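Local structure of probable histone-lysine N-methyltransferase, H3 lysine-9 specific SUVH9 (Arabidopsis thaliana, 4NJ5) at residues P335-C340 and I470-L475; G384-E389 and R485-A490; G159-M164 and F214-E219; A118-V123 and E173-R178. The protein lacks methyltransferase activity itself but takes part in gene silencing, probably by binding methylated DNA and recruiting RNA polymerase V to chromatin. One frame throughout, in Å; residues are numbered along the deposited sequence.

Overall arrangement
The four contacts fall into two groups on opposite sides of the chain's centre. Contacts 3 and 4, about 10 Å apart between centres, lie in the SRA domain and come first along the chain; their segments alternate, and Met-164 of helix 159-169 touches Ala-118 and Val-121 of strand 117-124. Contacts 1 and 2, with centres about 9 Å apart, share the sheet ordered 337-338, 469-475, 485-490, 386-389, in which a pre-SET strand joins three SET strands. Between the groups the centres are about 35 to 52 Å apart and no atoms touch, consistent with the SRA domain and the zinc-bearing pre-SET/SET unit folding round separate cores, each closed by pairings distant in sequence.

Contact 1 (P335-C340 and I470-L475); sequences PLIHEC and IVQFVL. With ZN (zinc ion), chain B; ZN (zinc ion), chain C.
Ile-337 and Val-474 pair as parallel strand neighbours, and their side chains meet on one face of the sheet, CB of Ile-337 lying 3.6 Å from CG2 of Val-474. Three backbone bonds fix the register: Ile-337 N to Phe-473 O (2.7 Å), Leu-475 N to Ile-337 O (2.8 Å) and Glu-339 N to Leu-475 O (3.0 Å). On the other face CD1 of Leu-475 reaches the His-338 ring, 3.9 Å from CE1, the two side chains running side by side. Gln-472 crosses Ile-337 at about a right angle, OE1 being 3.8 Å from CD1. Its chain bends at chi2 (-76°), which lets NE2 turn back to Val-471 O (2.8 Å), while OE1 accepts from Lys-334 N. An alanine in place of Gln-472 would probably leave Lys-334 N without this acceptor and open a gap beside the Ile-337 methyl. Further out, Glu-339 OE2 bonds Thr-355 OG1, and Cys-340 SG bridges two zinc ions, at 2.4 Å from each. Cys-302, Cys-314 and Cys-344 complete one site; Cys-308, Cys-346 and Cys-350 complete the other. The strand pair therefore ties the SET sheet, through Cys-340, to the triangular three-zinc cluster of the pre-SET domain.

Contact 2 (G384-E389 and R485-A490); sequences GAFICE and RVMLFA
Phe-386 and Phe-489 pair across the strands as a non-hydrogen-bonded pair in the antiparallel edge of the SET-domain sheet. Their rings form an edge-to-face pair, centroids 5.7 Å apart and planes at 60°, with the edge of Phe-386 presented to the face of Phe-489. With CG anti to its backbone N (chi1 169°), the Phe-386 ring is carried along the strand toward Met-487, whose SD lies 3.8 Å from CE1 in an oblique Met-aromatic contact. Met-487 is bent at chi2, and the same sulfur fits against the start of the Glu-389 side chain, 3.5 Å from CB. Phe-386, Met-487 and Glu-389 thus interlock on the face that also bears Phe-489. Elsewhere along the pair, the CD1 methyl of Ile-387 settles over the backbone of Ala-490, 3.4 Å from its N and also against its CB. Ile-387 N bonds Leu-488 O, and Gly-384 N bonds Ala-490 O. At Gly-384 the backbone angles would press any CB against the preceding carbonyl, so only a residue without CB sits there easily. Glu-389 extends fully past CG to Arg-485, whose NH1 also makes a salt bridge with Asp-477, while Thr-285 N donates to Glu-389 OE2. The syn lone pair of that OE2 receives Arg-485 NH2 at 2.8 Å, in the guanidinium plane, although the carboxylate and guanidinium planes stand 76° apart.

Contact 3 (G159-M164 and F214-E219); sequences GGNLAM and FKYRLE
The Tyr-216 ring takes CB of Met-164 over one face, 3.7 Å from the centroid and 15° off the ring normal, a CH-pi contact. The methionine then doubles back, bent at both chi2 and chi3, and this fold returns CE to the neighbourhood of the ring, within 4.2 Å of Tyr-216 CG. SD is a more distant Met-aromatic partner, 5.4 Å from the centroid. At the phenol end, Tyr-216 OH lies 2.9 Å from Asn-161 O and 3.2 Å from Asn-161 CB. The ring of Phe-214 receives Asn-161 ND2 obliquely, 3.9 Å from CD1, with amide and ring planes 51° apart. That amide is fixed from outside the pair: OD1 accepts from Gln-142 N and ND2 donates to Arg-156 O. Helix 159-169 here packs on strand 212-220 of the SRA-domain sheet; the axes of 159-164 and 214-219 come within 9.7 Å and are inclined at 37°. An alanine in place of Tyr-216 would probably leave the Met-164 side chain without the flat surface it rests on and Asn-161 O without its neighbouring phenol oxygen. Two residues further along the strand, CD1 of Leu-218 meets Met-164 CE at 4.0 Å, while Val-121 touches both side chains and Ile-199 touches Met-164.

Contact 4 (A118-V123 and E173-R178); sequences ATSVIV and EVRVIR
Arg-175 starts against the neighbouring strand, its CB lying 3.6 Å from Thr-119 O and close to Ser-120 OG. CG stays near the same carbonyl oxygen at 3.9 Å. CD carries the chain on through a bend at chi3 (-66°), and that turn brings the guanidinium back so that Thr-119 O sits over the centre of one face, 3.8 Å above the plane. Beyond it, NE donates to Leu-95 O and NH1 to the carbonyls of Gly-73 and Ile-71, while NH2 donates a hydrogen bond to a water at the edge, in the guanidinium plane. The same water accepts a weak bond from Thr-119 OG1. These carbonyls and the water give every guanidinium nitrogen an acceptor, which would probably help to stabilise its positive charge in a buried setting. The backbone of Arg-175 adds a bond of its own, N to Thr-119 O, with the donor 43° out of the carbonyl plane.

Segments 118-123 and 174-178, in strands 117-124 and 174-180, run parallel with their axes 15° apart within the mixed sheet of the SRA domain, and Thr-119 and Ser-120 form a classic beta bulge opposite Asp-104 of strand 103-106, the other neighbour of strand 117-124. From the bulge onward the ladder is regular: Val-121 N to Arg-175 O, Ile-177 N to Val-121 O (2.9 Å) and Val-123 N to Ile-177 O. On one face Val-121 CG2 touches Val-176 CG2 at 3.6 Å, and Val-123 CG2 touches Val-176 CG1. On the other, Ile-177 CD1 reaches Ser-120 OG at 3.3 Å, while that hydroxyl bonds Leu-95 O.

Contact 1 (P335-C340 and I470-L475)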
loop_
_atom_site.group_PDB
_atom_site.type_symbol
_atom_site.label_atom_id
_atom_site.label_comp_id
_atom_site.label_asym_id
_atom_site.label_seq_id
_atom_site.Cartn_x
_atom_site.Cartn_y
_atom_site.Cartn_z
ATOM N N PRO A 335 11.803 -10.809 14.696
ATOM C CA PRO A 335 11.005 -11.420 15.770
ATOM C C PRO A 335 10.627 -10.435 16.876
ATOM O O PRO A 335 9.655 -10.656 17.601
ATOM C CB PRO A 335 11.940 -12.497 16.337
ATOM C CG PRO A 335 13.316 -12.010 16.016
ATOM C CD PRO A 335 13.195 -11.289 14.695
ATOM N N LEU A 336 11.394 -9.359 16.994
ATOM C CA LEU A 336 11.176 -8.374 18.041
ATOM C C LEU A 336 11.785 -7.032 17.656
ATOM O O LEU A 336 12.953 -6.953 17.276
ATOM C CB LEU A 336 11.777 -8.861 19.363
ATOM C CG LEU A 336 11.570 -7.978 20.593
ATOM C CD1 LEU A 336 10.087 -7.834 20.913
ATOM C CD2 LEU A 336 12.325 -8.553 21.776
ATOM N N ILE A 337 10.986 -5.979 17.753
ATOM C CA ILE A 337 11.473 -4.638 17.470
ATOM C C ILE A 337 11.649 -3.835 18.758
ATOM O O ILE A 337 10.714 -3.698 19.552
ATOM C CB ILE A 337 10.527 -3.880 16.520
ATOM C CG1 ILE A 337 10.353 -4.654 15.209
ATOM C CG2 ILE A 337 11.056 -2.478 16.257
ATOM C CD1 ILE A 337 9.406 -3.998 14.226
ATOM N N HIS A 338 12.858 -3.320 18.964
ATOM C CA HIS A 338 13.131 -2.430 20.087
ATOM C C HIS A 338 13.133 -0.979 19.615
ATOM O O HIS A 338 14.106 -0.512 19.017
ATOM C CB HIS A 338 14.480 -2.760 20.733
ATOM C CG HIS A 338 14.569 -4.146 21.292
ATOM N ND1 HIS A 338 14.260 -4.442 22.601
ATOM C CD2 HIS A 338 14.944 -5.315 20.718
ATOM C CE1 HIS A 338 14.435 -5.737 22.812
ATOM N NE2 HIS A 338 14.851 -6.287 21.687
ATOM N N GLU A 339 12.036 -0.274 19.869
ATOM C CA GLU A 339 11.969 1.150 19.561
ATOM C C GLU A 339 12.629 1.944 20.676
ATOM O O GLU A 339 12.790 1.445 21.787
ATOM C CB GLU A 339 10.519 1.607 19.363
ATOM C CG GLU A 339 9.931 1.205 18.020
ATOM C CD GLU A 339 8.542 1.771 17.779
ATOM O OE1 GLU A 339 8.100 2.649 18.555
ATOM O OE2 GLU A 339 7.896 1.334 16.803
ATOM N N CYS A 340 13.019 3.177 20.380
ATOM C CA CYS A 340 13.572 4.049 21.404
ATOM C C CYS A 340 12.494 4.431 22.407
ATOM O O CYS A 340 11.326 4.579 22.049
ATOM C CB CYS A 340 14.171 5.299 20.775
ATOM S SG CYS A 340 15.521 4.946 19.643
ATOM N N ILE A 470 0.725 -7.733 8.155
ATOM C CA ILE A 470 1.613 -8.564 8.959
ATOM C C ILE A 470 1.722 -8.059 10.388
ATOM O O ILE A 470 1.383 -6.908 10.695
ATOM C CB ILE A 470 3.035 -8.650 8.369
ATOM C CG1 ILE A 470 3.707 -7.276 8.394
ATOM C CG2 ILE A 470 3.002 -9.239 6.963
ATOM C CD1 ILE A 470 5.190 -7.319 8.105
ATOM N N VAL A 471 2.220 -8.936 11.252
ATOM C CA VAL A 471 2.366 -8.645 12.669
ATOM C C VAL A 471 3.844 -8.519 13.040
ATOM O O VAL A 471 4.682 -9.280 12.550
ATOM C CB VAL A 471 1.716 -9.763 13.515
ATOM C CG1 VAL A 471 1.984 -9.552 14.998
ATOM C CG2 VAL A 471 0.222 -9.835 13.239
ATOM N N GLN A 472 4.156 -7.542 13.889
ATOM C CA GLN A 472 5.482 -7.420 14.485
ATOM C C GLN A 472 5.357 -7.179 15.985
ATOM O O GLN A 472 4.512 -6.397 16.428
ATOM C CB GLN A 472 6.265 -6.269 13.847
ATOM C CG GLN A 472 6.628 -6.476 12.380
ATOM C CD GLN A 472 7.773 -7.453 12.182
ATOM O OE1 GLN A 472 8.937 -7.054 12.076
ATOM N NE2 GLN A 472 7.446 -8.743 12.123
ATOM N N PHE A 473 6.199 -7.847 16.766
ATOM C CA PHE A 473 6.239 -7.609 18.204
ATOM C C PHE A 473 7.197 -6.462 18.535
ATOM O O PHE A 473 8.380 -6.506 18.187
ATOM C CB PHE A 473 6.609 -8.887 18.966
ATOM C CG PHE A 473 5.581 -9.983 18.848
ATOM C CD1 PHE A 473 4.292 -9.797 19.325
ATOM C CD2 PHE A 473 5.903 -11.198 18.263
ATOM C CE1 PHE A 473 3.339 -10.802 19.215
ATOM C CE2 PHE A 473 4.956 -12.209 18.153
ATOM C CZ PHE A 473 3.673 -12.009 18.630
ATOM N N VAL A 474 6.669 -5.457 19.214
ATOM C CA VAL A 474 7.362 -4.251 19.513
ATOM C C VAL A 474 7.416 -3.861 20.977
ATOM O O VAL A 474 6.487 -3.973 21.701
ATOM C CB VAL A 474 6.827 -3.093 18.691
ATOM C CG1 VAL A 474 7.459 -1.802 19.091
ATOM C CG2 VAL A 474 7.025 -3.354 17.236
ATOM N N LEU A 475 8.565 -3.366 21.374
ATOM C CA LEU A 475 8.739 -2.791 22.664
ATOM C C LEU A 475 9.043 -1.333 22.549
ATOM O O LEU A 475 9.862 -0.924 21.765
ATOM C CB LEU A 475 9.851 -3.487 23.390
ATOM C CG LEU A 475 9.571 -4.879 23.845
ATOM C CD1 LEU A 475 10.863 -5.511 24.255
ATOM C CD2 LEU A 475 8.570 -4.887 24.975
HETATM ZN ZN ZN B . 17.269 4.633 21.206
HETATM ZN ZN ZN C . 16.264 6.900 18.460
#

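Contact 2 (G384-E389 and R485-A490)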
loop_
_atom_site.group_PDB
_atom_site.type_symbol
_atom_site.label_atom_id
_atom_site.label_comp_id
_atom_site.label_asym_id
_atom_site.label_seq_id
_atom_site.Cartn_x
_atom_site.Cartn_y
_atom_site.Cartn_z
ATOM N N GLY A 384 4.816 -1.996 3.992
ATOM C CA GLY A 384 5.717 -1.877 5.125
ATOM C C GLY A 384 5.365 -0.762 6.093
ATOM O O GLY A 384 6.062 -0.556 7.086
ATOM N N ALA A 385 4.286 -0.039 5.810
ATOM C CA ALA A 385 3.865 1.065 6.676
ATOM C C ALA A 385 3.121 0.575 7.917
ATOM O O ALA A 385 2.422 -0.437 7.874
ATOM C CB ALA A 385 3.004 2.047 5.903
ATOM N N PHE A 386 3.275 1.304 9.019
ATOM C CA PHE A 386 2.586 0.983 10.267
ATOM C C PHE A 386 1.139 1.446 10.214
ATOM O O PHE A 386 0.855 2.584 9.847
ATOM C CB PHE A 386 3.298 1.630 11.456
ATOM C CG PHE A 386 2.512 1.582 12.746
ATOM C CD1 PHE A 386 2.246 0.376 13.370
ATOM C CD2 PHE A 386 2.057 2.751 13.338
ATOM C CE1 PHE A 386 1.531 0.332 14.564
ATOM C CE2 PHE A 386 1.346 2.718 14.528
ATOM C CZ PHE A 386 1.083 1.504 15.144
ATOM N N ILE A 387 0.224 0.561 10.588
ATOM C CA ILE A 387 -1.192 0.890 10.556
ATOM C C ILE A 387 -1.683 1.268 11.953
ATOM O O ILE A 387 -2.066 2.412 12.203
ATOM C CB ILE A 387 -2.020 -0.279 9.975
ATOM C CG1 ILE A 387 -1.557 -0.584 8.547
ATOM C CG2 ILE A 387 -3.505 0.045 9.998
ATOM C CD1 ILE A 387 -2.135 -1.859 7.960
ATOM N N CYS A 388 -1.643 0.304 12.863
ATOM C CA CYS A 388 -2.113 0.504 14.223
ATOM C C CYS A 388 -1.666 -0.667 15.077
ATOM O O CYS A 388 -1.199 -1.685 14.559
ATOM C CB CYS A 388 -3.636 0.568 14.250
ATOM S SG CYS A 388 -4.401 -0.979 13.723
ATOM N N GLU A 389 -1.823 -0.520 16.387
ATOM C CA GLU A 389 -1.576 -1.602 17.324
ATOM C C GLU A 389 -2.767 -2.556 17.285
ATOM O O GLU A 389 -3.870 -2.165 16.897
ATOM C CB GLU A 389 -1.399 -1.026 18.737
ATOM C CG GLU A 389 -1.008 -2.032 19.812
ATOM C CD GLU A 389 -0.682 -1.374 21.149
ATOM O OE1 GLU A 389 -0.519 -0.134 21.180
ATOM O OE2 GLU A 389 -0.587 -2.095 22.170
ATOM N N ARG A 485 4.339 -5.463 22.611
ATOM C CA ARG A 485 3.081 -5.086 21.990
ATOM C C ARG A 485 2.925 -5.743 20.622
ATOM O O ARG A 485 3.897 -6.200 20.020
ATOM C CB ARG A 485 2.959 -3.565 21.890
ATOM C CG ARG A 485 3.014 -2.886 23.248
ATOM C CD ARG A 485 2.598 -1.434 23.188
ATOM N NE ARG A 485 2.512 -0.872 24.531
ATOM C CZ ARG A 485 1.396 -0.814 25.252
ATOM N NH1 ARG A 485 1.419 -0.289 26.472
ATOM N NH2 ARG A 485 0.257 -1.275 24.753
ATOM N N VAL A 486 1.685 -5.805 20.152
ATOM C CA VAL A 486 1.381 -6.381 18.855
ATOM C C VAL A 486 1.090 -5.240 17.890
ATOM O O VAL A 486 0.084 -4.543 18.031
ATOM C CB VAL A 486 0.156 -7.318 18.946
ATOM C CG1 VAL A 486 -0.054 -8.062 17.638
ATOM C CG2 VAL A 486 0.326 -8.298 20.105
ATOM N N MET A 487 1.983 -5.034 16.926
ATOM C CA MET A 487 1.846 -3.923 15.991
ATOM C C MET A 487 1.609 -4.420 14.570
ATOM O O MET A 487 2.274 -5.346 14.108
ATOM C CB MET A 487 3.081 -3.025 16.041
ATOM C CG MET A 487 3.364 -2.438 17.416
ATOM S SD MET A 487 2.051 -1.342 17.973
ATOM C CE MET A 487 2.798 -0.607 19.428
ATOM N N LEU A 488 0.662 -3.798 13.879
ATOM C CA LEU A 488 0.276 -4.249 12.549
ATOM C C LEU A 488 0.849 -3.362 11.459
ATOM O O LEU A 488 0.874 -2.138 11.585
ATOM C CB LEU A 488 -1.245 -4.315 12.429
ATOM C CG LEU A 488 -1.915 -5.170 13.503
ATOM C CD1 LEU A 488 -3.419 -5.113 13.359
ATOM C CD2 LEU A 488 -1.419 -6.608 13.426
ATOM N N PHE A 489 1.311 -3.993 10.385
ATOM C CA PHE A 489 1.895 -3.267 9.269
ATOM C C PHE A 489 1.260 -3.708 7.962
ATOM O O PHE A 489 0.958 -4.886 7.779
ATOM C CB PHE A 489 3.403 -3.515 9.200
ATOM C CG PHE A 489 4.171 -2.967 10.372
ATOM C CD1 PHE A 489 4.176 -3.632 11.591
ATOM C CD2 PHE A 489 4.909 -1.802 10.247
ATOM C CE1 PHE A 489 4.887 -3.134 12.665
ATOM C CE2 PHE A 489 5.627 -1.297 11.323
ATOM C CZ PHE A 489 5.615 -1.965 12.533
ATOM N N ALA A 490 1.065 -2.761 7.050
ATOM C CA ALA A 490 0.614 -3.087 5.706
ATOM C C ALA A 490 1.696 -3.899 5.008
ATOM O O ALA A 490 2.865 -3.523 5.014
ATOM C CB ALA A 490 0.310 -1.822 4.926
HETATM O O HOH W 1 -0.450 -4.699 21.481
#

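Contact 3 (G159-M164 and F214-E219)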
loop_
_atom_site.group_PDB
_atom_site.type_symbol
_atom_site.label_atom_id
_atom_site.label_comp_id
_atom_site.label_asym_id
_atom_site.label_seq_id
_atom_site.Cartn_x
_atom_site.Cartn_y
_atom_site.Cartn_z
ATOM N N GLY A 159 3.926 8.414 -34.809
ATOM C CA GLY A 159 4.246 7.827 -33.521
ATOM C C GLY A 159 3.027 7.472 -32.694
ATOM O O GLY A 159 2.184 6.684 -33.120
ATOM N N GLY A 160 2.933 8.070 -31.510
ATOM C CA GLY A 160 1.849 7.783 -30.588
ATOM C C GLY A 160 0.473 8.075 -31.153
ATOM O O GLY A 160 -0.452 7.279 -30.988
ATOM N N ASN A 161 0.339 9.215 -31.822
ATOM C CA ASN A 161 -0.936 9.622 -32.401
ATOM C C ASN A 161 -1.424 8.653 -33.478
ATOM O O ASN A 161 -2.582 8.206 -33.460
ATOM C CB ASN A 161 -0.830 11.040 -32.967
ATOM C CG ASN A 161 -0.460 12.063 -31.906
ATOM O OD1 ASN A 161 -0.634 11.823 -30.715
ATOM N ND2 ASN A 161 0.050 13.210 -32.337
ATOM N N LEU A 162 -0.530 8.327 -34.409
ATOM C CA LEU A 162 -0.828 7.359 -35.459
ATOM C C LEU A 162 -1.177 6.020 -34.830
ATOM O O LEU A 162 -2.081 5.329 -35.291
ATOM C CB LEU A 162 0.364 7.200 -36.408
ATOM C CG LEU A 162 0.202 6.234 -37.589
ATOM C CD1 LEU A 162 -0.990 6.612 -38.451
ATOM C CD2 LEU A 162 1.473 6.185 -38.427
ATOM N N ALA A 163 -0.467 5.667 -33.764
ATOM C CA ALA A 163 -0.718 4.413 -33.065
ATOM C C ALA A 163 -2.119 4.387 -32.454
ATOM O O ALA A 163 -2.795 3.361 -32.486
ATOM C CB ALA A 163 0.334 4.184 -32.002
ATOM N N MET A 164 -2.543 5.519 -31.899
ATOM C CA MET A 164 -3.894 5.660 -31.363
ATOM C C MET A 164 -4.910 5.442 -32.478
ATOM O O MET A 164 -5.855 4.663 -32.326
ATOM C CB MET A 164 -4.093 7.049 -30.742
ATOM C CG MET A 164 -3.297 7.305 -29.470
ATOM S SD MET A 164 -3.852 6.319 -28.062
ATOM C CE MET A 164 -5.415 7.107 -27.674
ATOM N N PHE A 214 -4.595 16.269 -32.211
ATOM C CA PHE A 214 -5.488 15.155 -32.491
ATOM C C PHE A 214 -6.225 14.713 -31.225
ATOM O O PHE A 214 -5.646 14.661 -30.141
ATOM C CB PHE A 214 -4.723 13.985 -33.120
ATOM C CG PHE A 214 -4.099 14.312 -34.451
ATOM C CD1 PHE A 214 -2.781 14.732 -34.529
ATOM C CD2 PHE A 214 -4.834 14.207 -35.623
ATOM C CE1 PHE A 214 -2.204 15.035 -35.754
ATOM C CE2 PHE A 214 -4.262 14.508 -36.849
ATOM C CZ PHE A 214 -2.944 14.921 -36.913
ATOM N N LYS A 215 -7.511 14.406 -31.372
ATOM C CA LYS A 215 -8.326 13.970 -30.247
ATOM C C LYS A 215 -8.948 12.596 -30.486
ATOM O O LYS A 215 -9.335 12.256 -31.605
ATOM C CB LYS A 215 -9.408 15.006 -29.940
ATOM C CG LYS A 215 -8.948 16.108 -28.997
ATOM C CD LYS A 215 -9.958 17.241 -28.918
ATOM C CE LYS A 215 -9.671 18.136 -27.727
ATOM N NZ LYS A 215 -8.208 18.280 -27.510
ATOM N N TYR A 216 -9.039 11.809 -29.420
ATOM C CA TYR A 216 -9.538 10.446 -29.508
ATOM C C TYR A 216 -10.535 10.194 -28.389
ATOM O O TYR A 216 -10.290 10.544 -27.235
ATOM C CB TYR A 216 -8.380 9.449 -29.413
ATOM C CG TYR A 216 -7.211 9.767 -30.319
ATOM C CD1 TYR A 216 -7.131 9.232 -31.598
ATOM C CD2 TYR A 216 -6.187 10.604 -29.895
ATOM C CE1 TYR A 216 -6.062 9.520 -32.428
ATOM C CE2 TYR A 216 -5.117 10.899 -30.718
ATOM C CZ TYR A 216 -5.059 10.353 -31.979
ATOM O OH TYR A 216 -3.994 10.645 -32.797
ATOM N N ARG A 217 -11.668 9.598 -28.735
ATOM C CA ARG A 217 -12.689 9.290 -27.749
ATOM C C ARG A 217 -12.549 7.849 -27.280
ATOM O O ARG A 217 -12.667 6.913 -28.072
ATOM C CB ARG A 217 -14.081 9.535 -28.321
ATOM C CG ARG A 217 -15.196 8.915 -27.507
ATOM C CD ARG A 217 -16.546 9.210 -28.126
ATOM N NE ARG A 217 -17.264 10.231 -27.375
ATOM C CZ ARG A 217 -18.207 9.969 -26.479
ATOM N NH1 ARG A 217 -18.554 8.713 -26.230
ATOM N NH2 ARG A 217 -18.809 10.961 -25.838
ATOM N N LEU A 218 -12.285 7.690 -25.988
ATOM C CA LEU A 218 -12.100 6.381 -25.377
ATOM C C LEU A 218 -13.332 5.977 -24.577
ATOM O O LEU A 218 -13.867 6.768 -23.801
ATOM C CB LEU A 218 -10.873 6.388 -24.461
ATOM C CG LEU A 218 -9.533 5.972 -25.074
ATOM C CD1 LEU A 218 -9.152 6.876 -26.235
ATOM C CD2 LEU A 218 -8.443 5.969 -24.015
ATOM N N GLU A 219 -13.781 4.743 -24.776
ATOM C CA GLU A 219 -14.929 4.223 -24.048
ATOM C C GLU A 219 -14.557 2.920 -23.355
ATOM O O GLU A 219 -13.926 2.048 -23.954
ATOM C CB GLU A 219 -16.121 4.014 -24.985
ATOM C CG GLU A 219 -16.818 5.306 -25.384
ATOM C CD GLU A 219 -17.948 5.086 -26.374
ATOM O OE1 GLU A 219 -18.268 3.915 -26.668
ATOM O OE2 GLU A 219 -18.514 6.089 -26.859
#

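Contact 4 (A118-V123 and E173-R178)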
loop_
_atom_site.group_PDB
_atom_site.type_symbol
_atom_site.label_atom_id
_atom_site.label_comp_id
_atom_site.label_asym_id
_atom_site.label_seq_id
_atom_site.Cartn_x
_atom_site.Cartn_y
_atom_site.Cartn_z
ATOM N N ALA A 118 -1.420 1.603 -30.299
ATOM C CA ALA A 118 -1.314 2.076 -28.928
ATOM C C ALA A 118 -1.835 1.009 -27.975
ATOM O O ALA A 118 -2.891 0.428 -28.214
ATOM C CB ALA A 118 -2.092 3.362 -28.759
ATOM N N THR A 119 -1.098 0.748 -26.899
ATOM C CA THR A 119 -1.497 -0.298 -25.961
ATOM C C THR A 119 -1.815 0.244 -24.572
ATOM O O THR A 119 -2.403 -0.457 -23.743
ATOM C CB THR A 119 -0.412 -1.380 -25.818
ATOM O OG1 THR A 119 0.803 -0.777 -25.357
ATOM C CG2 THR A 119 -0.166 -2.069 -27.152
ATOM N N SER A 120 -1.426 1.489 -24.318
ATOM C CA SER A 120 -1.597 2.053 -22.991
ATOM C C SER A 120 -1.549 3.574 -22.994
ATOM O O SER A 120 -0.713 4.178 -23.672
ATOM C CB SER A 120 -0.523 1.502 -22.051
ATOM O OG SER A 120 -0.931 1.615 -20.701
ATOM N N VAL A 121 -2.444 4.188 -22.227
ATOM C CA VAL A 121 -2.445 5.638 -22.076
ATOM C C VAL A 121 -2.447 6.056 -20.613
ATOM O O VAL A 121 -2.994 5.366 -19.754
ATOM C CB VAL A 121 -3.645 6.299 -22.791
ATOM C CG1 VAL A 121 -3.514 6.153 -24.301
ATOM C CG2 VAL A 121 -4.952 5.703 -22.300
ATOM N N ILE A 122 -1.816 7.193 -20.339
ATOM C CA ILE A 122 -1.849 7.795 -19.018
ATOM C C ILE A 122 -2.825 8.955 -19.058
ATOM O O ILE A 122 -2.679 9.866 -19.870
ATOM C CB ILE A 122 -0.473 8.340 -18.607
ATOM C CG1 ILE A 122 0.609 7.278 -18.792
ATOM C CG2 ILE A 122 -0.506 8.811 -17.162
ATOM C CD1 ILE A 122 0.539 6.158 -17.779
ATOM N N VAL A 123 -3.824 8.922 -18.187
ATOM C CA VAL A 123 -4.822 9.979 -18.157
ATOM C C VAL A 123 -4.781 10.741 -16.843
ATOM O O VAL A 123 -4.887 10.152 -15.771
ATOM C CB VAL A 123 -6.239 9.419 -18.357
ATOM C CG1 VAL A 123 -7.265 10.547 -18.316
ATOM C CG2 VAL A 123 -6.326 8.651 -19.668
ATOM N N GLU A 173 -7.814 -3.240 -27.631
ATOM C CA GLU A 173 -7.984 -3.001 -26.208
ATOM C C GLU A 173 -6.840 -2.134 -25.706
ATOM O O GLU A 173 -5.674 -2.515 -25.812
ATOM C CB GLU A 173 -7.962 -4.320 -25.443
ATOM C CG GLU A 173 -9.256 -5.096 -25.470
ATOM C CD GLU A 173 -9.136 -6.443 -24.775
ATOM O OE1 GLU A 173 -8.101 -7.120 -24.954
ATOM O OE2 GLU A 173 -10.071 -6.824 -24.039
ATOM N N VAL A 174 -7.175 -0.976 -25.148
ATOM C CA VAL A 174 -6.169 -0.054 -24.631
ATOM C C VAL A 174 -6.243 0.056 -23.109
ATOM O O VAL A 174 -7.303 0.328 -22.551
ATOM C CB VAL A 174 -6.335 1.343 -25.252
ATOM C CG1 VAL A 174 -5.397 2.339 -24.594
ATOM C CG2 VAL A 174 -6.109 1.290 -26.759
ATOM N N ARG A 175 -5.115 -0.159 -22.439
ATOM C CA ARG A 175 -5.047 0.036 -20.995
ATOM C C ARG A 175 -5.059 1.524 -20.653
ATOM O O ARG A 175 -4.367 2.324 -21.284
ATOM C CB ARG A 175 -3.802 -0.632 -20.406
ATOM C CG ARG A 175 -3.786 -2.150 -20.549
ATOM C CD ARG A 175 -2.580 -2.771 -19.858
ATOM N NE ARG A 175 -1.317 -2.398 -20.491
ATOM C CZ ARG A 175 -0.770 -3.045 -21.517
ATOM N NH1 ARG A 175 -1.378 -4.102 -22.041
ATOM N NH2 ARG A 175 0.383 -2.633 -22.024
ATOM N N VAL A 176 -5.867 1.890 -19.666
ATOM C CA VAL A 176 -5.894 3.257 -19.167
ATOM C C VAL A 176 -5.381 3.301 -17.734
ATOM O O VAL A 176 -5.910 2.618 -16.854
ATOM C CB VAL A 176 -7.314 3.847 -19.203
ATOM C CG1 VAL A 176 -7.380 5.128 -18.379
ATOM C CG2 VAL A 176 -7.744 4.100 -20.637
ATOM N N ILE A 177 -4.340 4.093 -17.506
ATOM C CA ILE A 177 -3.848 4.319 -16.156
ATOM C C ILE A 177 -4.059 5.781 -15.791
ATOM O O ILE A 177 -3.555 6.682 -16.469
ATOM C CB ILE A 177 -2.356 3.973 -15.994
ATOM C CG1 ILE A 177 -2.120 2.469 -16.149
ATOM C CG2 ILE A 177 -1.858 4.437 -14.626
ATOM C CD1 ILE A 177 -1.982 1.997 -17.584
ATOM N N ARG A 178 -4.814 6.019 -14.725
ATOM C CA ARG A 178 -5.105 7.384 -14.321
ATOM C C ARG A 178 -4.111 7.895 -13.285
ATOM O O ARG A 178 -3.774 7.197 -12.329
ATOM C CB ARG A 178 -6.552 7.529 -13.839
ATOM C CG ARG A 178 -7.342 8.552 -14.650
ATOM C CD ARG A 178 -8.785 8.678 -14.202
ATOM N NE ARG A 178 -9.635 7.633 -14.766
ATOM C CZ ARG A 178 -10.498 7.820 -15.761
ATOM N NH1 ARG A 178 -11.230 6.806 -16.201
ATOM N NH2 ARG A 178 -10.635 9.018 -16.315
HETATM O O HOH W 2 -3.294 -3.177 -24.800
HETATM O O HOH W 3 2.061 -3.573 -24.179
#